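Local coordinates for protein B-agarase (PDB 4BQ2) that hydrolyses the beta-1,4-galactosidic linkages of agarose from a chain end, acting as a family 50 exo-beta-agarase, at residues G435-D440 with M467-V472; A312-V315 with S320-L323; F487-K492 with D580-V585. All blocks are in the same frame, centred on the assembly; numbering follows the deposited sequence.

Interaction 1: G435-D440 with M467-V472; sequences GWVIGD and METARV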
ATOM      1  N   GLY A 435      -7.241  14.547   6.641  1.00 14.39           N
ATOM      2  CA  GLY A 435      -8.557  14.734   6.063  1.00 13.31           C
ATOM      3  C   GLY A 435      -8.501  14.333   4.610  1.00 13.66           C
ATOM      4  O   GLY A 435      -7.399  14.142   4.030  1.00 13.38           O
ATOM      5  N   TRP A 436      -9.686  14.178   4.035  1.00 13.97           N
ATOM      6  CA  TRP A 436      -9.834  13.862   2.617  1.00 15.18           C
ATOM      7  C   TRP A 436     -10.730  14.925   2.006  1.00 15.23           C
ATOM      8  O   TRP A 436     -11.786  15.231   2.562  1.00 15.05           O
ATOM      9  CB  TRP A 436     -10.594  12.547   2.431  1.00 14.48           C
ATOM     10  CG  TRP A 436     -10.084  11.298   3.043  1.00 14.77           C
ATOM     11  CD1 TRP A 436     -10.435  10.784   4.264  1.00 15.23           C
ATOM     12  CD2 TRP A 436      -9.212  10.325   2.431  1.00 14.90           C
ATOM     13  NE1 TRP A 436      -9.828   9.569   4.456  1.00 15.40           N
ATOM     14  CE2 TRP A 436      -9.088   9.250   3.338  1.00 15.71           C
ATOM     15  CE3 TRP A 436      -8.560  10.254   1.202  1.00 15.10           C
ATOM     16  CZ2 TRP A 436      -8.282   8.115   3.071  1.00 16.02           C
ATOM     17  CZ3 TRP A 436      -7.762   9.113   0.903  1.00 16.13           C
ATOM     18  CH2 TRP A 436      -7.611   8.074   1.848  1.00 16.03           C
ATOM     19  N   VAL A 437     -10.329  15.469   0.859  1.00 16.38           N
ATOM     20  CA  VAL A 437     -11.172  16.424   0.151  1.00 16.99           C
ATOM     21  C   VAL A 437     -12.021  15.639  -0.832  1.00 17.06           C
ATOM     22  O   VAL A 437     -11.541  15.175  -1.880  1.00 15.71           O
ATOM     23  CB  VAL A 437     -10.352  17.542  -0.562  1.00 17.00           C
ATOM     24  CG1 VAL A 437     -11.279  18.581  -1.236  1.00 16.52           C
ATOM     25  CG2 VAL A 437      -9.452  18.205   0.447  1.00 17.93           C
ATOM     26  N   ILE A 438     -13.296  15.488  -0.465  1.00 17.34           N
ATOM     27  CA  ILE A 438     -14.243  14.758  -1.285  1.00 18.68           C
ATOM     28  C   ILE A 438     -15.467  15.636  -1.460  1.00 18.72           C
ATOM     29  O   ILE A 438     -15.685  16.583  -0.695  1.00 18.71           O
ATOM     30  CB  ILE A 438     -14.626  13.384  -0.660  1.00 19.22           C
ATOM     31  CG1 ILE A 438     -15.431  13.565   0.652  1.00 21.70           C
ATOM     32  CG2 ILE A 438     -13.373  12.530  -0.435  1.00 20.87           C
ATOM     33  CD1 ILE A 438     -15.979  12.263   1.261  1.00 21.34           C
ATOM     34  N   GLY A 439     -16.282  15.323  -2.451  1.00 19.55           N
ATOM     35  CA  GLY A 439     -17.481  16.136  -2.664  1.00 21.55           C
ATOM     36  C   GLY A 439     -17.982  16.062  -4.094  1.00 22.09           C
ATOM     37  O   GLY A 439     -17.523  15.239  -4.869  1.00 22.71           O
ATOM     38  N   ASP A 440     -18.925  16.925  -4.441  1.00 24.12           N
ATOM     39  CA  ASP A 440     -19.551  16.856  -5.758  1.00 26.24           C
ATOM     40  C   ASP A 440     -18.899  17.746  -6.799  1.00 24.88           C
ATOM     41  O   ASP A 440     -19.517  17.973  -7.846  1.00 23.26           O
ATOM     42  CB  ASP A 440     -21.031  17.257  -5.651  1.00 31.20           C
ATOM     43  CG  ASP A 440     -21.815  16.316  -4.802  1.00 36.06           C
ATOM     44  OD1 ASP A 440     -21.553  15.094  -4.914  1.00 40.15           O
ATOM     45  OD2 ASP A 440     -22.676  16.798  -4.021  1.00 39.49           O
ATOM     46  N   MET A 467     -11.835  23.688   2.028  1.00 16.26           N
ATOM     47  CA  MET A 467     -12.074  24.522   3.215  1.00 17.19           C
ATOM     48  C   MET A 467     -12.910  23.745   4.263  1.00 17.15           C
ATOM     49  O   MET A 467     -12.571  23.719   5.457  1.00 16.30           O
ATOM     50  CB  MET A 467     -12.810  25.811   2.804  1.00 19.43           C
ATOM     51  CG  MET A 467     -11.925  26.868   2.156  1.00 20.45           C
ATOM     52  SD  MET A 467     -10.705  27.573   3.272  1.00 23.28           S
ATOM     53  CE  MET A 467     -11.733  28.644   4.297  1.00 24.53           C
ATOM     54  N   GLU A 468     -13.997  23.091   3.820  1.00 16.66           N
ATOM     55  CA  GLU A 468     -14.785  22.300   4.766  1.00 18.23           C
ATOM     56  C   GLU A 468     -13.951  21.155   5.352  1.00 16.03           C
ATOM     57  O   GLU A 468     -14.023  20.868   6.552  1.00 14.53           O
ATOM     58  CB  GLU A 468     -16.107  21.820   4.154  1.00 20.42           C
ATOM     59  CG  GLU A 468     -16.987  20.982   5.074  1.00 23.51           C
ATOM     60  CD  GLU A 468     -17.547  21.761   6.280  1.00 26.79           C
ATOM     61  OE1 GLU A 468     -17.409  23.004   6.339  1.00 26.45           O
ATOM     62  OE2 GLU A 468     -18.092  21.100   7.203  1.00 31.86           O
ATOM     63  N   THR A 469     -13.124  20.524   4.529  1.00 14.98           N
ATOM     64  CA  THR A 469     -12.271  19.460   5.027  1.00 15.83           C
ATOM     65  C   THR A 469     -11.343  19.952   6.140  1.00 15.11           C
ATOM     66  O   THR A 469     -11.269  19.338   7.190  1.00 15.73           O
ATOM     67  CB  THR A 469     -11.443  18.837   3.892  1.00 16.56           C
ATOM     68  OG1 THR A 469     -12.365  18.321   2.927  1.00 16.56           O
ATOM     69  CG2 THR A 469     -10.523  17.713   4.414  1.00 16.97           C
ATOM     70  N   ALA A 470     -10.629  21.047   5.891  1.00 14.08           N
ATOM     71  CA  ALA A 470      -9.703  21.603   6.884  1.00 14.28           C
ATOM     72  C   ALA A 470     -10.474  22.069   8.129  1.00 14.20           C
ATOM     73  O   ALA A 470      -9.991  21.941   9.256  1.00 14.26           O
ATOM     74  CB  ALA A 470      -8.920  22.777   6.255  1.00 13.69           C
ATOM     75  N   ARG A 471     -11.657  22.644   7.923  1.00 15.20           N
ATOM     76  CA  ARG A 471     -12.492  23.037   9.061  1.00 15.06           C
ATOM     77  C   ARG A 471     -12.745  21.890  10.004  1.00 15.31           C
ATOM     78  O   ARG A 471     -12.569  22.037  11.225  1.00 15.77           O
ATOM     79  CB  ARG A 471     -13.816  23.661   8.601  1.00 16.99           C
ATOM     80  CG  ARG A 471     -14.628  24.234   9.764  1.00 20.01           C
ATOM     81  CD  ARG A 471     -16.045  24.645   9.324  1.00 21.84           C
ATOM     82  NE  ARG A 471     -16.850  23.456   9.127  1.00 24.66           N
ATOM     83  CZ  ARG A 471     -17.363  22.737  10.119  1.00 27.17           C
ATOM     84  NH1 ARG A 471     -17.207  23.117  11.386  1.00 32.24           N
ATOM     85  NH2 ARG A 471     -18.042  21.657   9.854  1.00 27.23           N
ATOM     86  N   VAL A 472     -13.130  20.726   9.454  1.00 14.44           N
ATOM     87  CA  VAL A 472     -13.437  19.562  10.288  1.00 14.74           C
ATOM     88  C   VAL A 472     -12.174  19.060  11.034  1.00 14.63           C
ATOM     89  O   VAL A 472     -12.191  18.852  12.255  1.00 14.27           O
ATOM     90  CB  VAL A 472     -14.066  18.418   9.466  1.00 14.36           C
ATOM     91  CG1 VAL A 472     -14.205  17.143  10.318  1.00 14.16           C
ATOM     92  CG2 VAL A 472     -15.487  18.811   9.049  1.00 15.03           C
TER
HETATM   93  O   HOH W   1     -14.269  16.437   2.338  1.00 23.46           O

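Interaction 2: A312-V315 with S320-L323; sequences ADDV and SKGL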
ATOM      1  N   ALA A 312     -24.355  13.927   1.468  1.00 40.27           N
ATOM      2  CA  ALA A 312     -23.494  14.414   0.395  1.00 41.73           C
ATOM      3  C   ALA A 312     -22.421  15.391   0.904  1.00 38.93           C
ATOM      4  O   ALA A 312     -21.392  15.575   0.251  1.00 38.44           O
ATOM      5  CB  ALA A 312     -24.325  15.042  -0.729  1.00 42.31           C
ATOM      6  N   ASP A 313     -22.662  15.994   2.067  1.00 35.15           N
ATOM      7  CA  ASP A 313     -21.712  16.946   2.655  1.00 36.43           C
ATOM      8  C   ASP A 313     -20.665  16.306   3.595  1.00 31.38           C
ATOM      9  O   ASP A 313     -19.801  17.014   4.105  1.00 28.36           O
ATOM     10  CB  ASP A 313     -22.453  18.068   3.399  1.00 39.04           C
ATOM     11  CG  ASP A 313     -23.201  18.997   2.464  1.00 46.51           C
ATOM     12  OD1 ASP A 313     -22.907  19.002   1.241  1.00 49.68           O
ATOM     13  OD2 ASP A 313     -24.086  19.733   2.961  1.00 52.60           O
ATOM     14  N   ASP A 314     -20.752  14.986   3.828  1.00 28.27           N
ATOM     15  CA  ASP A 314     -19.815  14.291   4.733  1.00 26.71           C
ATOM     16  C   ASP A 314     -18.383  14.455   4.199  1.00 25.95           C
ATOM     17  O   ASP A 314     -18.153  14.337   2.977  1.00 23.09           O
ATOM     18  CB  ASP A 314     -20.178  12.801   4.828  1.00 29.55           C
ATOM     19  CG  ASP A 314     -19.477  12.075   5.997  1.00 31.52           C
ATOM     20  OD1 ASP A 314     -18.470  12.574   6.566  1.00 27.71           O
ATOM     21  OD2 ASP A 314     -19.979  10.980   6.363  1.00 33.18           O
ATOM     22  N   VAL A 315     -17.429  14.735   5.098  1.00 22.58           N
ATOM     23  CA  VAL A 315     -16.033  14.932   4.669  1.00 23.55           C
ATOM     24  C   VAL A 315     -15.256  13.614   4.659  1.00 23.14           C
ATOM     25  O   VAL A 315     -14.106  13.567   4.199  1.00 24.13           O
ATOM     26  CB  VAL A 315     -15.268  15.972   5.559  1.00 22.99           C
ATOM     27  CG1 VAL A 315     -15.881  17.364   5.441  1.00 23.69           C
ATOM     28  CG2 VAL A 315     -15.207  15.519   7.015  1.00 22.45           C
ATOM     29  N   SER A 320     -13.240   5.098   5.314  1.00 22.24           N
ATOM     30  CA  SER A 320     -12.633   5.677   6.521  1.00 21.99           C
ATOM     31  C   SER A 320     -13.686   6.030   7.572  1.00 21.77           C
ATOM     32  O   SER A 320     -13.355   6.591   8.617  1.00 21.31           O
ATOM     33  CB  SER A 320     -11.796   6.927   6.169  1.00 18.44           C
ATOM     34  OG  SER A 320     -10.667   6.576   5.384  1.00 19.16           O
ATOM     35  N   LYS A 321     -14.939   5.640   7.327  1.00 22.78           N
ATOM     36  CA  LYS A 321     -16.011   5.846   8.302  1.00 22.67           C
ATOM     37  C   LYS A 321     -15.848   4.940   9.509  1.00 22.49           C
ATOM     38  O   LYS A 321     -15.182   3.914   9.439  1.00 22.41           O
ATOM     39  CB  LYS A 321     -17.399   5.642   7.669  1.00 24.60           C
ATOM     40  CG  LYS A 321     -17.706   6.686   6.594  1.00 23.90           C
ATOM     41  CD  LYS A 321     -18.148   8.006   7.199  1.00 27.22           C
ATOM     42  CE  LYS A 321     -19.615   7.957   7.647  1.00 30.69           C
ATOM     43  NZ  LYS A 321     -20.009   9.239   8.300  1.00 30.83           N
ATOM     44  N   GLY A 322     -16.448   5.328  10.625  1.00 22.77           N
ATOM     45  CA  GLY A 322     -16.500   4.415  11.774  1.00 25.66           C
ATOM     46  C   GLY A 322     -17.207   3.134  11.351  1.00 26.35           C
ATOM     47  O   GLY A 322     -17.942   3.136  10.343  1.00 25.63           O
ATOM     48  N   LEU A 323     -16.989   2.051  12.098  1.00 27.47           N
ATOM     49  CA  LEU A 323     -17.805   0.825  11.940  1.00 27.94           C
ATOM     50  C   LEU A 323     -19.297   1.148  12.197  1.00 29.08           C
ATOM     51  O   LEU A 323     -19.640   1.788  13.199  1.00 27.40           O
ATOM     52  CB  LEU A 323     -17.310  -0.311  12.848  1.00 29.44           C
ATOM     53  CG  LEU A 323     -15.915  -0.907  12.559  1.00 29.30           C
ATOM     54  CD1 LEU A 323     -15.605  -2.087  13.481  1.00 29.74           C
ATOM     55  CD2 LEU A 323     -15.774  -1.337  11.101  1.00 28.56           C
TER

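Interaction 3: F487-K492 with D580-V585; sequences FIDNEK and DQYFKV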
ATOM      1  N   PHE A 487      -1.844  15.440   7.092  1.00 13.59           N
ATOM      2  CA  PHE A 487      -1.903  14.865   5.732  1.00 13.81           C
ATOM      3  C   PHE A 487      -3.255  15.176   5.106  1.00 14.00           C
ATOM      4  O   PHE A 487      -4.300  15.135   5.791  1.00 14.59           O
ATOM      5  CB  PHE A 487      -1.790  13.333   5.784  1.00 13.44           C
ATOM      6  CG  PHE A 487      -0.434  12.858   6.235  1.00 13.24           C
ATOM      7  CD1 PHE A 487       0.684  12.985   5.395  1.00 13.54           C
ATOM      8  CD2 PHE A 487      -0.270  12.280   7.481  1.00 13.66           C
ATOM      9  CE1 PHE A 487       1.938  12.542   5.810  1.00 12.99           C
ATOM     10  CE2 PHE A 487       0.996  11.845   7.909  1.00 13.77           C
ATOM     11  CZ  PHE A 487       2.098  11.979   7.063  1.00 13.36           C
ATOM     12  N   ILE A 488      -3.252  15.536   3.838  1.00 13.35           N
ATOM     13  CA  ILE A 488      -4.530  15.698   3.138  1.00 13.76           C
ATOM     14  C   ILE A 488      -4.491  14.803   1.894  1.00 13.79           C
ATOM     15  O   ILE A 488      -3.551  14.882   1.088  1.00 13.62           O
ATOM     16  CB  ILE A 488      -4.823  17.161   2.743  1.00 13.66           C
ATOM     17  CG1 ILE A 488      -4.923  18.087   3.978  1.00 14.45           C
ATOM     18  CG2 ILE A 488      -6.118  17.224   1.909  1.00 15.08           C
ATOM     19  CD1 ILE A 488      -6.132  17.894   4.903  1.00 14.44           C
ATOM     20  N   ASP A 489      -5.503  13.942   1.758  1.00 14.44           N
ATOM     21  CA  ASP A 489      -5.622  13.012   0.604  1.00 14.47           C
ATOM     22  C   ASP A 489      -4.518  11.956   0.630  1.00 14.50           C
ATOM     23  O   ASP A 489      -3.747  11.923   1.552  1.00 14.22           O
ATOM     24  CB  ASP A 489      -5.662  13.765  -0.740  1.00 15.50           C
ATOM     25  CG  ASP A 489      -6.985  14.484  -0.974  1.00 16.39           C
ATOM     26  OD1 ASP A 489      -8.022  14.114  -0.339  1.00 16.00           O
ATOM     27  OD2 ASP A 489      -6.986  15.440  -1.801  1.00 17.64           O
ATOM     28  N   ASN A 490      -4.460  11.062  -0.368  1.00 15.08           N
ATOM     29  CA  ASN A 490      -3.538   9.958  -0.319  1.00 15.19           C
ATOM     30  C   ASN A 490      -3.484   9.276  -1.678  1.00 15.61           C
ATOM     31  O   ASN A 490      -4.558   8.956  -2.238  1.00 14.72           O
ATOM     32  CB  ASN A 490      -4.040   8.946   0.729  1.00 15.13           C
ATOM     33  CG  ASN A 490      -3.197   7.694   0.790  1.00 15.56           C
ATOM     34  OD1 ASN A 490      -2.060   7.755   1.239  1.00 17.28           O
ATOM     35  ND2 ASN A 490      -3.772   6.534   0.407  1.00 14.90           N
ATOM     36  N   GLU A 491      -2.268   9.067  -2.211  1.00 15.63           N
ATOM     37  CA  GLU A 491      -2.081   8.249  -3.427  1.00 15.80           C
ATOM     38  C   GLU A 491      -3.047   8.628  -4.564  1.00 16.33           C
ATOM     39  O   GLU A 491      -3.714   7.782  -5.176  1.00 17.03           O
ATOM     40  CB  GLU A 491      -2.206   6.759  -3.064  1.00 16.57           C
ATOM     41  CG  GLU A 491      -1.154   6.316  -2.050  1.00 16.27           C
ATOM     42  CD  GLU A 491      -1.118   4.811  -1.841  1.00 18.23           C
ATOM     43  OE1 GLU A 491      -1.959   4.105  -2.435  1.00 17.86           O
ATOM     44  OE2 GLU A 491      -0.230   4.338  -1.086  1.00 18.53           O
ATOM     45  N   LYS A 492      -3.098   9.922  -4.864  1.00 15.04           N
ATOM     46  CA  LYS A 492      -3.906  10.414  -5.964  1.00 14.18           C
ATOM     47  C   LYS A 492      -3.241  10.011  -7.267  1.00 13.97           C
ATOM     48  O   LYS A 492      -2.018   9.935  -7.356  1.00 14.28           O
ATOM     49  CB  LYS A 492      -4.063  11.946  -5.868  1.00 14.78           C
ATOM     50  CG  LYS A 492      -4.661  12.409  -4.521  1.00 15.79           C
ATOM     51  CD  LYS A 492      -5.161  13.868  -4.584  1.00 17.04           C
ATOM     52  CE  LYS A 492      -6.512  13.918  -5.301  1.00 18.17           C
ATOM     53  NZ  LYS A 492      -7.638  13.265  -4.539  1.00 19.02           N
ATOM     54  N   ASP A 580       0.260  22.639  -9.139  1.00 17.62           N
ATOM     55  CA  ASP A 580       0.350  23.902  -8.385  1.00 18.58           C
ATOM     56  C   ASP A 580      -0.991  24.359  -7.801  1.00 17.99           C
ATOM     57  O   ASP A 580      -1.063  24.755  -6.630  1.00 17.04           O
ATOM     58  CB  ASP A 580       0.875  25.025  -9.273  1.00 21.84           C
ATOM     59  CG  ASP A 580       2.384  24.989  -9.462  1.00 27.49           C
ATOM     60  OD1 ASP A 580       3.115  24.301  -8.706  1.00 27.67           O
ATOM     61  OD2 ASP A 580       2.856  25.681 -10.392  1.00 31.97           O
ATOM     62  N   GLN A 581      -2.048  24.272  -8.610  1.00 16.75           N
ATOM     63  CA  GLN A 581      -3.375  24.688  -8.174  1.00 17.39           C
ATOM     64  C   GLN A 581      -3.947  23.761  -7.100  1.00 17.43           C
ATOM     65  O   GLN A 581      -4.609  24.246  -6.140  1.00 16.86           O
ATOM     66  CB  GLN A 581      -4.322  24.827  -9.385  1.00 17.14           C
ATOM     67  CG  GLN A 581      -5.755  25.206  -9.043  1.00 16.95           C
ATOM     68  CD  GLN A 581      -5.949  26.625  -8.491  1.00 19.07           C
ATOM     69  OE1 GLN A 581      -5.052  27.479  -8.546  1.00 18.57           O
ATOM     70  NE2 GLN A 581      -7.145  26.885  -7.970  1.00 19.45           N
ATOM     71  N   TYR A 582      -3.717  22.443  -7.259  1.00 16.90           N
ATOM     72  CA  TYR A 582      -4.129  21.475  -6.242  1.00 16.34           C
ATOM     73  C   TYR A 582      -3.498  21.858  -4.886  1.00 17.01           C
ATOM     74  O   TYR A 582      -4.213  22.046  -3.874  1.00 16.40           O
ATOM     75  CB  TYR A 582      -3.737  20.027  -6.623  1.00 16.86           C
ATOM     76  CG  TYR A 582      -3.998  19.070  -5.472  1.00 16.45           C
ATOM     77  CD1 TYR A 582      -5.273  18.525  -5.254  1.00 17.37           C
ATOM     78  CD2 TYR A 582      -2.986  18.753  -4.567  1.00 16.75           C
ATOM     79  CE1 TYR A 582      -5.507  17.670  -4.173  1.00 17.31           C
ATOM     80  CE2 TYR A 582      -3.221  17.934  -3.477  1.00 17.21           C
ATOM     81  CZ  TYR A 582      -4.479  17.398  -3.286  1.00 17.23           C
ATOM     82  OH  TYR A 582      -4.667  16.578  -2.206  1.00 17.14           O
ATOM     83  N   PHE A 583      -2.164  21.994  -4.870  1.00 16.94           N
ATOM     84  CA  PHE A 583      -1.432  22.254  -3.617  1.00 17.98           C
ATOM     85  C   PHE A 583      -1.642  23.640  -3.043  1.00 19.56           C
ATOM     86  O   PHE A 583      -1.692  23.783  -1.818  1.00 21.06           O
ATOM     87  CB  PHE A 583       0.066  21.926  -3.747  1.00 17.10           C
ATOM     88  CG  PHE A 583       0.344  20.464  -3.816  1.00 17.80           C
ATOM     89  CD1 PHE A 583       0.149  19.667  -2.690  1.00 18.06           C
ATOM     90  CD2 PHE A 583       0.731  19.851  -5.020  1.00 17.38           C
ATOM     91  CE1 PHE A 583       0.336  18.295  -2.753  1.00 16.66           C
ATOM     92  CE2 PHE A 583       0.951  18.466  -5.079  1.00 17.65           C
ATOM     93  CZ  PHE A 583       0.764  17.695  -3.938  1.00 16.55           C
ATOM     94  N   LYS A 584      -1.832  24.626  -3.924  1.00 20.59           N
ATOM     95  CA  LYS A 584      -2.200  25.999  -3.544  1.00 21.02           C
ATOM     96  C   LYS A 584      -3.508  25.994  -2.765  1.00 20.65           C
ATOM     97  O   LYS A 584      -3.590  26.538  -1.644  1.00 19.47           O
ATOM     98  CB  LYS A 584      -2.309  26.931  -4.759  1.00 21.98           C
ATOM     99  CG  LYS A 584      -2.463  28.415  -4.380  1.00 25.55           C
ATOM    100  CD  LYS A 584      -2.603  29.318  -5.602  1.00 25.97           C
ATOM    101  CE  LYS A 584      -2.914  30.755  -5.205  1.00 29.43           C
ATOM    102  NZ  LYS A 584      -3.638  31.500  -6.296  1.00 25.67           N
ATOM    103  N   VAL A 585      -4.523  25.355  -3.327  1.00 19.29           N
ATOM    104  CA  VAL A 585      -5.842  25.341  -2.687  1.00 18.20           C
ATOM    105  C   VAL A 585      -5.815  24.571  -1.370  1.00 17.15           C
ATOM    106  O   VAL A 585      -6.366  25.039  -0.363  1.00 14.93           O
ATOM    107  CB  VAL A 585      -6.934  24.773  -3.617  1.00 18.60           C
ATOM    108  CG1 VAL A 585      -8.218  24.479  -2.854  1.00 19.73           C
ATOM    109  CG2 VAL A 585      -7.224  25.759  -4.718  1.00 17.71           C
TER
HETATM  110  O   HOH W   2      -2.778  17.082  -0.053  1.00 14.09           O

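Interaction 1: G435-D440 with M467-V472
Thr469 is the residue of helix 460-477 that reaches the backbone of the loop leaving strand 431-435, meeting Gly435, Trp436 and Val437; the contact packs the helix of a beta-alpha-beta unit on the end of its first strand. Walking along the helix, Met467 turns its side chain from this loop and lies on Tyr593 and His592 of helix 565-593. Glu468 is engaged within the helix and packs on Val315. Thr469 CG2, the methyl, is anti to the backbone N and lies against the loop backbone, 3.3 Å from Trp436 O and 3.9 Å from Gly435 CA. The hydroxyl, Thr469 OG1, placed beside the backbone N (chi1 -59°), turns back along the helix to bond Arg465 O, and also lies 3.8 Å from Val437 CG2. The two side chains, Val437 and Thr469, cross at about a right angle. Water 1 links the segments: it donates to Thr469 OG1 at 2.7 Å and accepts from Ile438 N at 3.1 Å. Further on, Ala470 rests on Tyr593, and Arg471 grips Glu468 side-on, Arg471 NH2 2.7 Å from Glu468 OE2 and Arg471 NE 2.9 Å from Glu468 OE1, both within the guanidinium plane. Val472, like Glu468, packs on Val315. Away from the helix, the Trp436 ring meets Trp418, a tryptophan pair consistent with a sugar-binding surface; a glycerol, probably from the crystallisation liquor, lies nearby. The buried Thr469 hydroxyl thus has two hydrogen bonds, one to its own helix and one to the water, and that water also takes up the loop amide Ile438 N.

Interaction 2: A312-V315 with S320-L323
Lys321 and Asp314 meet in a single salt bridge, their side chains coming from opposite directions to close the gap between two parts of one loop. The ammonium NZ of Lys321 gives a hydrogen bond of 2.6 Å to Asp314 OD2, arriving on that oxygen's syn lone pair, the side of the other carboxylate oxygen. The grip is one-sided: Asp314 OD1 stays 4.1 Å from Lys321 NZ. Behind the ammonium group, Lys321 CE comes to 3.3 Å from Asp314 OD2, with CD of the lysine a little farther off. The backbones are well apart, 9.9 Å between Asp314 CA and Lys321 CA, and the side chains span that distance. Asp314 points straight across, CG anti to its own backbone N (chi1 -166°), whereas the lysine folds at its second and third torsions (both -79°) before its last bond runs out extended to the ammonium.

What fixes the carboxylate is its second oxygen: Asp314 OD1 accepts from Thr316 N, an Asx turn that holds the aspartate's orientation and leaves OD2 for the lysine. On the other side, Lys321 O is held by Ser292 OG and Arg362 NH2, while Gly322 N bonds a bound glycerol beside the lysine. Arg310, Thr316 and Arg363 lie against the Lys321 side chain.

The bridge sits at the surface in the long loop between strand 296-301 and helix 328-332; just past Asp314, Val315 packs on Arg465, Glu468 and Val472 of helix 460-477, while Arg362, at the end of strand 359-362, anchors the lysine side.

Interaction 3: F487-K492 with D580-V585
Tyr582 and Asp489 make the one direct hydrogen bond here, between helix 565-593 and the turn that follows strand 483-488. Tyr582 OH donates to Asp489 OD2 over 2.6 Å, approaching on the anti side and 21° out of the carboxylate plane. That oxygen lies at the edge of the ring, close to its plane, and the two flat groups are turned 31° from each other. The tyrosine gets there because its CG is anti to the backbone N (chi1 172°), which sends the ring from the helix toward the strand end. Water 2 adds a bridge, donating to Tyr582 OH at 2.9 Å and to Ile488 O at 2.6 Å.

The charged interaction is looser. Lys492 NZ pairs with the same Asp489 OD2 at 3.6 Å, its chain bending at the third and fourth torsions to return to the carboxylate.

Among the packing contacts, Lys492 CD comes obliquely to the phenol, 3.6 Å from Tyr582 OH. On the helix itself, the edge of the tyrosine ring stands over the face of Phe583, Tyr582 CD2 lying 3.6 Å above that ring's plane; Phe583 in turn packs on Ala617, Tyr620 and Tyr599.

The aspartate so held is followed by Asn490 and Glu491, and Glu491 lies close to Glu652, as expected at the carboxy-terminal strand ends of a clan GH-A glycosidase barrel. Since Asp489 OD1 accepts from Val437 N, both oxygens of this buried carboxylate are engaged, and the phenol and ammonium on OD2 would probably favour its ionised form.

In the fold
From the N terminus, interaction 2 comes first, closing a short turn inside the loop between strand 296-301 and helix 328-332. Interaction 1 follows, linking the end of strand 431-435 to helix 460-477, and the chain then enters strand 483-488, whose end interaction 3 joins to helix 565-593 after 87 intervening residues. The three stand in series, none enclosing or crossing another. Space brings them together: Ile438 CD1 packs on the carbonyls of Asp314 and Val315, and the neighbouring parallel strands bring 435-440 beside 487-492. Interaction 1 therefore lies between the surface loop and the second strand-helix pair, while interactions 2 and 3 stay about 8 Å apart at their nearest atoms.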